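Local coordinates for protein enoyl-CoA Hydratase (Thermus thermophilus, PDB 1UIY) that probably catalyses the reversible hydration of a (2E)-enoyl-CoA to a (3S)-3-hydroxyacyl-CoA, a step of fatty acid beta-oxidation, at residues R19-S24 and A55-D61; L112-C116 and V141-L145; A125-T130 and G161-A166. Residue numbers count along the deposited sequence, not the author numbering.

The three contacts lie in one crotonase-fold domain. Contact 1 closes before the others open. Contacts 2 and 3 then alternate along the chain, in the order 112-116, 125-130, 141-145 and 161-166. The centres are about 16 Å apart for contacts 1 and 2, and about 14 Å for the other two pairs. Phe56 and Leu23 of contact 1 pack on helix 108-114 of contact 2. Tyr129 of contact 3 packs on Val141 and Leu114 of contact 2. Contacts 1 and 3 do not touch, but strand 105-106 makes backbone hydrogen bonds with both. Loops, helices and a small sheet thus come together near Glu131, the inferred active-site residue.

Contact 1 (R19-S24 and A55-D61); sequences RRNPLS and AFSAGAD
Two successive residues, Arg20 (phi/psi 84/29) and Asn21 (60/61), have positive phi where 19-24 meets the facing loop. This is the crotonase-fold loop Ala55-Asp61, whose AGAD sequence in relatives supplies an oxyanion-hole NH. Neither segment is helix or strand. CA atoms pair Arg20 with Gly59 (5.1 Å) and Asn21 with Ser57 (4.9 Å). A CB on Gly59 would clash with Arg19 O and Arg20 CB. Pro22 CG lies 3.4 Å from Gly59 O. Arg19, extended with chi1 to chi3 all t, forms a salt bridge from NH2 to Asp61 OD2 (2.7 Å). Arg20 lays one guanidinium face over Ala58 O. Ser24 and Asp61 are N-caps of helices 25-40 and 62-68; Ser24 OG accepts a hydrogen bond from Met27 N. Leu23, the centre of an inverse gamma turn, has its side chain about 8 Å from that of Glu131. Two hydrogen bonds tie the loops: Ala58 N to Arg20 O (3.2 Å, nearly straight), and Ser57 OG to Asn21 O (2.8 Å).

Contact 2 (L112-C116 and V141-L145); sequences LALAC and VSVIL
Leu114 of helix 108-114 is a knob whose tip enters a hollow on helix 139-148. This is helix-to-helix packing in the core of the crotonase fold; 141-145 is helical throughout, as is 112-114. Val141, Ile144 and Leu145 form the hollow's walls. Their i, i+3, i+4 spacing puts all three side chains on the helix surface that meets Leu114. Leu114 takes rotamer t, p. This brings Leu114 CD2 to 3.6 Å from Ile144 CG2, 3.7 Å from Leu145 CD1 and 4.0 Å from Val141 CG1. Leu145 starts sideways, but with its t, p rotamer the end comes nearer, CD1 meeting Leu114.

Ile144 is the bump that answers. Its CA-to-CB bond points toward 112-116, and its rotamer is m, t. CG2 touches Leu114 CD2, while CD1 turns the other way, onto Ala115. Ile144 CD1 is 3.6 Å from both Ala115 CA and Ala115 CB. The small alanine lets the two backbones come close: Ala115 CA and Ile144 CA are 6.9 Å apart, the nearest CA pair. Every contact between the segments is apolar, and all five residues involved are buried. The buried surface is modest, 210 Å².

Helix 139-148 follows soon after Glu131, the inferred active-site residue, and the Val141 side chain is about 5 Å from that of Glu131. Tyr129 packs on both Leu114 and Val141. Helix 73-92 meets the joint through Val90 on Ala115 and Tyr91 on Ile144. Leu158 of helix 151-160 packs on Leu145. Lys152 NZ of a neighbouring subunit hydrogen-bonds to Leu114 O and Cys116 O, where helix 108-114 leads toward strand 118-122.

Contact 3 (A125-T130 and G161-A166); sequences ARLGYT and GRLVEA
Leu127 and Val164 exchange two backbone hydrogen bonds: Leu127 N to Val164 O (3.1 Å) and Val164 N to Leu127 O (2.6 Å). They are an antiparallel hydrogen-bonded pair with CA atoms 5.4 Å apart. Next to them, Arg126 and Glu165 are a non-hydrogen-bonded pair at 4.9 Å between CA atoms. Their side chains form a salt bridge, Arg126 NH2 to Glu165 OE2 at 2.9 Å, although the position of NH2 is less certain. CA-H...O contacts extend the pairing: Leu163 CA to Leu127 O (3.1 Å) and Gly161 CA to Tyr129 O (3.2 Å).

The axes of strands 126-128 and 163-165 approach to 4.4 Å, their N-to-C directions 143° apart, roughly antiparallel. Within this chain, strand 163-165 is an outer strand of a small three-stranded sheet of the crotonase fold. Strand 126-128 is central, with strand 105-106 parallel on its other side. The mostly helical residues between the segments include Glu131, the inferred active-site residue, whose side chain is about 4 Å from that of Tyr129.

Gly128 CA lies 4.1 Å from Leu163 CA, and a CB there would strike Leu163 CD2. Gly161 leaves helix 151-160 with positive phi (75°). Leu127, rotamer t, p, meets Val164 CG2 through Leu127 CB at 4.2 Å, and both side chains pack on Leu174. On the sheet face with Arg126 and Glu165, Leu163 CD2 reaches Thr130 CG2 at 3.9 Å.

Contact 1 (R19-S24 and A55-D61)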
ATOM      1  N   ARG A  19      -1.881   2.907  42.396  1.00 73.06           N
ATOM      2  CA  ARG A  19      -1.355   1.840  41.558  1.00 72.88           C
ATOM      3  C   ARG A  19      -0.641   2.519  40.380  1.00 72.42           C
ATOM      4  O   ARG A  19       0.186   1.910  39.694  1.00 71.24           O
ATOM      5  CB  ARG A  19      -2.510   0.968  41.076  1.00 73.84           C
ATOM      6  CG  ARG A  19      -2.145  -0.442  40.659  1.00 75.36           C
ATOM      7  CD  ARG A  19      -3.427  -1.237  40.460  1.00 77.46           C
ATOM      8  NE  ARG A  19      -3.220  -2.515  39.789  1.00 79.55           N
ATOM      9  CZ  ARG A  19      -4.210  -3.310  39.393  1.00 79.91           C
ATOM     10  NH1 ARG A  19      -5.470  -2.950  39.607  1.00 80.31           N
ATOM     11  NH2 ARG A  19      -3.946  -4.456  38.777  1.00 80.11           N
ATOM     12  N   ARG A  20      -0.972   3.797  40.189  1.00 72.65           N
ATOM     13  CA  ARG A  20      -0.428   4.672  39.144  1.00 72.45           C
ATOM     14  C   ARG A  20      -1.102   4.568  37.769  1.00 72.18           C
ATOM     15  O   ARG A  20      -0.481   4.819  36.731  1.00 71.48           O
ATOM     16  CB  ARG A  20       1.089   4.484  39.018  1.00 72.57           C
ATOM     17  CG  ARG A  20       1.843   4.901  40.274  1.00 74.14           C
ATOM     18  CD  ARG A  20       3.074   5.734  39.954  1.00 75.26           C
ATOM     19  NE  ARG A  20       4.071   4.983  39.198  1.00 78.25           N
ATOM     20  CZ  ARG A  20       5.159   5.521  38.648  1.00 80.33           C
ATOM     21  NH1 ARG A  20       6.012   4.756  37.974  1.00 80.30           N
ATOM     22  NH2 ARG A  20       5.391   6.825  38.762  1.00 80.86           N
ATOM     23  N   ASN A  21      -2.382   4.208  37.779  1.00 71.52           N
ATOM     24  CA  ASN A  21      -3.187   4.095  36.568  1.00 70.54           C
ATOM     25  C   ASN A  21      -2.685   3.094  35.523  1.00 69.59           C
ATOM     26  O   ASN A  21      -2.368   3.469  34.398  1.00 69.69           O
ATOM     27  CB  ASN A  21      -3.333   5.481  35.933  1.00 70.51           C
ATOM     28  CG  ASN A  21      -3.922   6.502  36.897  1.00 71.54           C
ATOM     29  OD1 ASN A  21      -4.082   7.676  36.562  1.00 71.58           O
ATOM     30  ND2 ASN A  21      -4.248   6.054  38.104  1.00 72.30           N
ATOM     31  N   PRO A  22      -2.599   1.804  35.888  1.00 68.76           N
ATOM     32  CA  PRO A  22      -2.138   0.765  34.960  1.00 67.50           C
ATOM     33  C   PRO A  22      -3.212   0.466  33.917  1.00 67.17           C
ATOM     34  O   PRO A  22      -4.404   0.474  34.229  1.00 67.98           O
ATOM     35  CB  PRO A  22      -1.900  -0.435  35.875  1.00 67.01           C
ATOM     36  CG  PRO A  22      -1.577   0.190  37.183  1.00 67.26           C
ATOM     37  CD  PRO A  22      -2.605   1.286  37.266  1.00 68.44           C
ATOM     38  N   LEU A  23      -2.796   0.204  32.681  1.00 66.70           N
ATOM     39  CA  LEU A  23      -3.756  -0.103  31.624  1.00 64.94           C
ATOM     40  C   LEU A  23      -4.215  -1.554  31.710  1.00 63.77           C
ATOM     41  O   LEU A  23      -4.203  -2.288  30.720  1.00 63.02           O
ATOM     42  CB  LEU A  23      -3.151   0.167  30.244  1.00 64.21           C
ATOM     43  CG  LEU A  23      -2.838   1.624  29.912  1.00 64.01           C
ATOM     44  CD1 LEU A  23      -2.460   1.727  28.441  1.00 63.35           C
ATOM     45  CD2 LEU A  23      -4.046   2.497  30.203  1.00 64.06           C
ATOM     46  N   SER A  24      -4.620  -1.958  32.907  1.00 62.05           N
ATOM     47  CA  SER A  24      -5.094  -3.311  33.132  1.00 61.63           C
ATOM     48  C   SER A  24      -6.342  -3.541  32.291  1.00 60.63           C
ATOM     49  O   SER A  24      -7.029  -2.592  31.905  1.00 60.14           O
ATOM     50  CB  SER A  24      -5.466  -3.504  34.596  1.00 62.90           C
ATOM     51  OG  SER A  24      -6.711  -2.877  34.879  1.00 64.15           O
ATOM     52  N   ALA A  55       0.912  10.589  38.320  1.00 66.87           N
ATOM     53  CA  ALA A  55       1.196  10.229  36.937  1.00 66.12           C
ATOM     54  C   ALA A  55      -0.011  10.250  36.014  1.00 65.90           C
ATOM     55  O   ALA A  55      -1.140  10.489  36.440  1.00 66.15           O
ATOM     56  CB  ALA A  55       1.840   8.850  36.895  1.00 66.20           C
ATOM     57  N   PHE A  56       0.254  10.007  34.735  1.00 65.91           N
ATOM     58  CA  PHE A  56      -0.782   9.944  33.715  1.00 65.48           C
ATOM     59  C   PHE A  56      -1.121   8.460  33.602  1.00 65.03           C
ATOM     60  O   PHE A  56      -2.278   8.057  33.711  1.00 65.49           O
ATOM     61  CB  PHE A  56      -0.247  10.456  32.373  1.00 65.72           C
ATOM     62  CG  PHE A  56      -1.211  10.281  31.227  1.00 64.49           C
ATOM     63  CD1 PHE A  56      -2.220  11.213  30.997  1.00 63.88           C
ATOM     64  CD2 PHE A  56      -1.128   9.163  30.400  1.00 63.72           C
ATOM     65  CE1 PHE A  56      -3.131  11.034  29.964  1.00 62.57           C
ATOM     66  CE2 PHE A  56      -2.033   8.976  29.364  1.00 63.52           C
ATOM     67  CZ  PHE A  56      -3.037   9.915  29.146  1.00 63.74           C
ATOM     68  N   SER A  57      -0.089   7.653  33.384  1.00 63.63           N
ATOM     69  CA  SER A  57      -0.240   6.207  33.279  1.00 63.58           C
ATOM     70  C   SER A  57       1.144   5.587  33.179  1.00 64.07           C
ATOM     71  O   SER A  57       1.808   5.675  32.144  1.00 63.26           O
ATOM     72  CB  SER A  57      -1.074   5.830  32.058  1.00 62.30           C
ATOM     73  OG  SER A  57      -1.322   4.435  32.042  1.00 60.41           O
ATOM     74  N   ALA A  58       1.573   4.962  34.271  1.00 65.32           N
ATOM     75  CA  ALA A  58       2.889   4.347  34.341  1.00 66.94           C
ATOM     76  C   ALA A  58       3.024   3.554  35.623  1.00 67.99           C
ATOM     77  O   ALA A  58       3.469   4.091  36.628  1.00 69.21           O
ATOM     78  CB  ALA A  58       3.964   5.429  34.298  1.00 65.84           C
ATOM     79  N   GLY A  59       2.649   2.281  35.598  1.00 69.45           N
ATOM     80  CA  GLY A  59       2.763   1.476  36.800  1.00 71.69           C
ATOM     81  C   GLY A  59       2.690  -0.017  36.553  1.00 73.66           C
ATOM     82  O   GLY A  59       1.607  -0.572  36.363  1.00 74.82           O
ATOM     83  N   ALA A  60       3.842  -0.676  36.570  1.00 74.25           N
ATOM     84  CA  ALA A  60       3.889  -2.113  36.341  1.00 75.44           C
ATOM     85  C   ALA A  60       2.753  -2.835  37.047  1.00 75.55           C
ATOM     86  O   ALA A  60       2.636  -2.779  38.264  1.00 76.94           O
ATOM     87  CB  ALA A  60       5.227  -2.673  36.812  1.00 75.76           C
ATOM     88  N   ASP A  61       1.907  -3.504  36.274  1.00 75.87           N
ATOM     89  CA  ASP A  61       0.806  -4.255  36.853  1.00 76.75           C
ATOM     90  C   ASP A  61       1.370  -5.611  37.266  1.00 76.50           C
ATOM     91  O   ASP A  61       1.322  -6.577  36.503  1.00 77.05           O
ATOM     92  CB  ASP A  61      -0.310  -4.444  35.824  1.00 79.05           C
ATOM     93  CG  ASP A  61      -1.516  -5.160  36.400  1.00 81.25           C
ATOM     94  OD1 ASP A  61      -1.368  -6.311  36.862  1.00 81.40           O
ATOM     95  OD2 ASP A  61      -2.615  -4.565  36.392  1.00 83.69           O
TER

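Contact 2 (L112-C116 and V141-L145)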
ATOM      1  N   LEU A 112      -0.921   5.059  25.089  1.00 36.52           N
ATOM      2  CA  LEU A 112      -2.266   5.573  25.281  1.00 36.92           C
ATOM      3  C   LEU A 112      -2.257   7.073  25.055  1.00 37.40           C
ATOM      4  O   LEU A 112      -3.167   7.638  24.442  1.00 37.43           O
ATOM      5  CB  LEU A 112      -2.748   5.275  26.695  1.00 37.43           C
ATOM      6  CG  LEU A 112      -4.260   5.285  26.978  1.00 38.22           C
ATOM      7  CD1 LEU A 112      -4.528   6.229  28.157  1.00 37.08           C
ATOM      8  CD2 LEU A 112      -5.057   5.687  25.744  1.00 32.22           C
ATOM      9  N   ALA A 113      -1.214   7.720  25.550  1.00 37.00           N
ATOM     10  CA  ALA A 113      -1.108   9.154  25.399  1.00 37.27           C
ATOM     11  C   ALA A 113      -0.879   9.500  23.942  1.00 37.45           C
ATOM     12  O   ALA A 113      -1.489  10.431  23.417  1.00 38.99           O
ATOM     13  CB  ALA A 113       0.033   9.684  26.248  1.00 38.70           C
ATOM     14  N   LEU A 114      -0.007   8.739  23.285  1.00 36.75           N
ATOM     15  CA  LEU A 114       0.309   8.990  21.881  1.00 35.88           C
ATOM     16  C   LEU A 114      -0.896   8.777  20.974  1.00 35.77           C
ATOM     17  O   LEU A 114      -1.011   9.401  19.925  1.00 36.59           O
ATOM     18  CB  LEU A 114       1.456   8.086  21.419  1.00 34.62           C
ATOM     19  CG  LEU A 114       2.083   8.481  20.076  1.00 34.97           C
ATOM     20  CD1 LEU A 114       2.887   9.766  20.234  1.00 33.17           C
ATOM     21  CD2 LEU A 114       2.974   7.366  19.577  1.00 34.71           C
ATOM     22  N   ALA A 115      -1.796   7.894  21.382  1.00 35.57           N
ATOM     23  CA  ALA A 115      -2.973   7.606  20.589  1.00 36.52           C
ATOM     24  C   ALA A 115      -3.965   8.762  20.544  1.00 37.85           C
ATOM     25  O   ALA A 115      -4.927   8.722  19.789  1.00 40.57           O
ATOM     26  CB  ALA A 115      -3.650   6.351  21.110  1.00 35.97           C
ATOM     27  N   CYS A 116      -3.748   9.792  21.347  1.00 39.01           N
ATOM     28  CA  CYS A 116      -4.659  10.929  21.337  1.00 41.72           C
ATOM     29  C   CYS A 116      -4.330  11.875  20.194  1.00 42.67           C
ATOM     30  O   CYS A 116      -3.199  11.914  19.719  1.00 44.25           O
ATOM     31  CB  CYS A 116      -4.593  11.695  22.664  1.00 43.43           C
ATOM     32  SG  CYS A 116      -5.582  10.986  24.017  1.00 42.27           S
ATOM     33  N   VAL A 141       2.211   0.339  19.822  1.00 38.46           N
ATOM     34  CA  VAL A 141       2.558   1.742  19.742  1.00 38.42           C
ATOM     35  C   VAL A 141       3.231   2.058  18.425  1.00 38.24           C
ATOM     36  O   VAL A 141       2.978   3.098  17.821  1.00 40.74           O
ATOM     37  CB  VAL A 141       3.499   2.142  20.880  1.00 39.13           C
ATOM     38  CG1 VAL A 141       3.496   3.654  21.031  1.00 40.00           C
ATOM     39  CG2 VAL A 141       3.071   1.454  22.178  1.00 41.40           C
ATOM     40  N   SER A 142       4.094   1.153  17.987  1.00 37.10           N
ATOM     41  CA  SER A 142       4.836   1.314  16.746  1.00 37.49           C
ATOM     42  C   SER A 142       3.943   1.821  15.625  1.00 37.34           C
ATOM     43  O   SER A 142       4.332   2.694  14.845  1.00 35.47           O
ATOM     44  CB  SER A 142       5.425  -0.026  16.332  1.00 38.95           C
ATOM     45  OG  SER A 142       5.955  -0.691  17.455  1.00 42.35           O
ATOM     46  N   VAL A 143       2.743   1.252  15.557  1.00 36.74           N
ATOM     47  CA  VAL A 143       1.764   1.598  14.542  1.00 34.31           C
ATOM     48  C   VAL A 143       1.562   3.097  14.450  1.00 33.35           C
ATOM     49  O   VAL A 143       1.612   3.669  13.371  1.00 34.23           O
ATOM     50  CB  VAL A 143       0.416   0.920  14.847  1.00 34.39           C
ATOM     51  CG1 VAL A 143      -0.609   1.272  13.789  1.00 33.46           C
ATOM     52  CG2 VAL A 143       0.610  -0.578  14.922  1.00 35.76           C
ATOM     53  N   ILE A 144       1.340   3.732  15.591  1.00 32.48           N
ATOM     54  CA  ILE A 144       1.114   5.167  15.627  1.00 33.40           C
ATOM     55  C   ILE A 144       2.415   5.957  15.516  1.00 33.91           C
ATOM     56  O   ILE A 144       2.499   6.946  14.785  1.00 31.99           O
ATOM     57  CB  ILE A 144       0.400   5.558  16.941  1.00 34.08           C
ATOM     58  CG1 ILE A 144      -1.024   5.020  16.938  1.00 35.26           C
ATOM     59  CG2 ILE A 144       0.362   7.059  17.112  1.00 34.39           C
ATOM     60  CD1 ILE A 144      -1.680   5.097  18.310  1.00 38.93           C
ATOM     61  N   LEU A 145       3.431   5.495  16.234  1.00 35.26           N
ATOM     62  CA  LEU A 145       4.720   6.168  16.275  1.00 35.96           C
ATOM     63  C   LEU A 145       5.387   6.441  14.923  1.00 36.28           C
ATOM     64  O   LEU A 145       5.923   7.530  14.713  1.00 38.09           O
ATOM     65  CB  LEU A 145       5.660   5.396  17.212  1.00 35.46           C
ATOM     66  CG  LEU A 145       6.880   6.131  17.797  1.00 34.80           C
ATOM     67  CD1 LEU A 145       6.497   7.451  18.459  1.00 28.47           C
ATOM     68  CD2 LEU A 145       7.540   5.211  18.807  1.00 32.34           C
TER

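Contact 3 (A125-T130 and G161-A166)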
ATOM      1  N   ALA A 125       6.856  16.293  33.471  1.00 63.73           N
ATOM      2  CA  ALA A 125       6.513  14.909  33.211  1.00 63.04           C
ATOM      3  C   ALA A 125       7.553  14.201  32.365  1.00 62.99           C
ATOM      4  O   ALA A 125       8.425  14.835  31.771  1.00 63.81           O
ATOM      5  CB  ALA A 125       5.155  14.836  32.531  1.00 62.84           C
ATOM      6  N   ARG A 126       7.459  12.876  32.338  1.00 62.87           N
ATOM      7  CA  ARG A 126       8.349  12.047  31.538  1.00 62.32           C
ATOM      8  C   ARG A 126       7.514  11.086  30.690  1.00 60.84           C
ATOM      9  O   ARG A 126       6.357  10.789  31.011  1.00 60.76           O
ATOM     10  CB  ARG A 126       9.322  11.266  32.425  1.00 64.59           C
ATOM     11  CG  ARG A 126      10.494  12.100  32.908  1.00 69.13           C
ATOM     12  CD  ARG A 126      11.797  11.333  32.775  1.00 73.27           C
ATOM     13  NE  ARG A 126      12.967  12.195  32.938  1.00 77.31           N
ATOM     14  CZ  ARG A 126      14.216  11.812  32.679  1.00 79.92           C
ATOM     15  NH1 ARG A 126      14.463  10.581  32.245  1.00 80.36           N
ATOM     16  NH2 ARG A 126      15.224  12.660  32.849  1.00 81.74           N
ATOM     17  N   LEU A 127       8.107  10.606  29.604  1.00 58.19           N
ATOM     18  CA  LEU A 127       7.426   9.701  28.689  1.00 54.41           C
ATOM     19  C   LEU A 127       8.446   8.717  28.140  1.00 51.03           C
ATOM     20  O   LEU A 127       9.581   9.093  27.860  1.00 51.08           O
ATOM     21  CB  LEU A 127       6.822  10.512  27.543  1.00 55.82           C
ATOM     22  CG  LEU A 127       6.017   9.824  26.448  1.00 56.57           C
ATOM     23  CD1 LEU A 127       4.708   9.305  27.020  1.00 57.46           C
ATOM     24  CD2 LEU A 127       5.759  10.825  25.336  1.00 55.86           C
ATOM     25  N   GLY A 128       8.047   7.461  27.988  1.00 47.37           N
ATOM     26  CA  GLY A 128       8.968   6.474  27.469  1.00 44.23           C
ATOM     27  C   GLY A 128       8.375   5.101  27.240  1.00 43.01           C
ATOM     28  O   GLY A 128       7.467   4.665  27.950  1.00 42.45           O
ATOM     29  N   TYR A 129       8.907   4.412  26.238  1.00 41.85           N
ATOM     30  CA  TYR A 129       8.449   3.076  25.899  1.00 42.92           C
ATOM     31  C   TYR A 129       9.540   2.107  26.319  1.00 43.65           C
ATOM     32  O   TYR A 129      10.510   1.888  25.599  1.00 44.89           O
ATOM     33  CB  TYR A 129       8.171   3.003  24.399  1.00 41.91           C
ATOM     34  CG  TYR A 129       7.294   4.149  23.940  1.00 41.36           C
ATOM     35  CD1 TYR A 129       7.852   5.364  23.529  1.00 39.90           C
ATOM     36  CD2 TYR A 129       5.906   4.046  23.991  1.00 40.99           C
ATOM     37  CE1 TYR A 129       7.046   6.450  23.182  1.00 39.86           C
ATOM     38  CE2 TYR A 129       5.088   5.127  23.652  1.00 41.43           C
ATOM     39  CZ  TYR A 129       5.661   6.327  23.251  1.00 41.22           C
ATOM     40  OH  TYR A 129       4.848   7.404  22.959  1.00 39.22           O
ATOM     41  N   THR A 130       9.355   1.520  27.497  1.00 43.32           N
ATOM     42  CA  THR A 130      10.333   0.619  28.096  1.00 42.68           C
ATOM     43  C   THR A 130      10.221  -0.879  27.818  1.00 42.06           C
ATOM     44  O   THR A 130      11.032  -1.655  28.317  1.00 42.89           O
ATOM     45  CB  THR A 130      10.331   0.821  29.620  1.00 43.75           C
ATOM     46  OG1 THR A 130       9.010   0.588  30.124  1.00 44.50           O
ATOM     47  CG2 THR A 130      10.733   2.249  29.968  1.00 43.32           C
ATOM     48  N   GLY A 161      14.729   2.449  25.107  1.00 38.48           N
ATOM     49  CA  GLY A 161      13.677   2.357  26.097  1.00 36.86           C
ATOM     50  C   GLY A 161      13.772   3.494  27.087  1.00 37.69           C
ATOM     51  O   GLY A 161      13.131   3.460  28.128  1.00 39.54           O
ATOM     52  N   ARG A 162      14.565   4.511  26.765  1.00 38.39           N
ATOM     53  CA  ARG A 162      14.733   5.649  27.667  1.00 39.26           C
ATOM     54  C   ARG A 162      13.473   6.490  27.826  1.00 40.73           C
ATOM     55  O   ARG A 162      12.515   6.361  27.068  1.00 40.94           O
ATOM     56  CB  ARG A 162      15.901   6.538  27.204  1.00 38.52           C
ATOM     57  CG  ARG A 162      15.715   7.243  25.868  1.00 35.35           C
ATOM     58  CD  ARG A 162      17.040   7.773  25.337  1.00 32.08           C
ATOM     59  NE  ARG A 162      16.869   8.566  24.120  1.00 34.50           N
ATOM     60  CZ  ARG A 162      16.505   9.852  24.097  1.00 35.43           C
ATOM     61  NH1 ARG A 162      16.282  10.512  25.230  1.00 32.96           N
ATOM     62  NH2 ARG A 162      16.340  10.475  22.934  1.00 33.08           N
ATOM     63  N   LEU A 163      13.470   7.338  28.842  1.00 43.00           N
ATOM     64  CA  LEU A 163      12.332   8.205  29.090  1.00 45.65           C
ATOM     65  C   LEU A 163      12.753   9.606  28.667  1.00 46.82           C
ATOM     66  O   LEU A 163      13.788  10.109  29.098  1.00 47.70           O
ATOM     67  CB  LEU A 163      11.943   8.185  30.579  1.00 45.35           C
ATOM     68  CG  LEU A 163      11.577   6.836  31.229  1.00 46.31           C
ATOM     69  CD1 LEU A 163      11.077   7.069  32.639  1.00 46.32           C
ATOM     70  CD2 LEU A 163      10.501   6.126  30.441  1.00 46.76           C
ATOM     71  N   VAL A 164      11.969  10.229  27.800  1.00 46.85           N
ATOM     72  CA  VAL A 164      12.312  11.563  27.358  1.00 46.88           C
ATOM     73  C   VAL A 164      11.604  12.568  28.246  1.00 47.64           C
ATOM     74  O   VAL A 164      10.688  12.211  28.986  1.00 47.04           O
ATOM     75  CB  VAL A 164      11.927  11.783  25.873  1.00 46.13           C
ATOM     76  CG1 VAL A 164      12.848  10.976  24.978  1.00 43.95           C
ATOM     77  CG2 VAL A 164      10.492  11.362  25.639  1.00 47.01           C
ATOM     78  N   GLU A 165      12.043  13.821  28.184  1.00 49.23           N
ATOM     79  CA  GLU A 165      11.448  14.874  28.983  1.00 50.54           C
ATOM     80  C   GLU A 165      10.745  15.892  28.082  1.00 50.89           C
ATOM     81  O   GLU A 165      11.069  16.023  26.898  1.00 50.44           O
ATOM     82  CB  GLU A 165      12.529  15.534  29.840  1.00 52.49           C
ATOM     83  CG  GLU A 165      13.432  14.505  30.529  1.00 59.03           C
ATOM     84  CD  GLU A 165      14.204  15.056  31.727  1.00 62.67           C
ATOM     85  OE1 GLU A 165      13.591  15.236  32.807  1.00 62.52           O
ATOM     86  OE2 GLU A 165      15.428  15.300  31.585  1.00 64.23           O
ATOM     87  N   ALA A 166       9.772  16.595  28.654  1.00 50.58           N
ATOM     88  CA  ALA A 166       8.977  17.590  27.937  1.00 50.26           C
ATOM     89  C   ALA A 166       9.699  18.356  26.837  1.00 49.32           C
ATOM     90  O   ALA A 166       9.158  18.544  25.752  1.00 47.41           O
ATOM     91  CB  ALA A 166       8.370  18.577  28.929  1.00 50.14           C
TER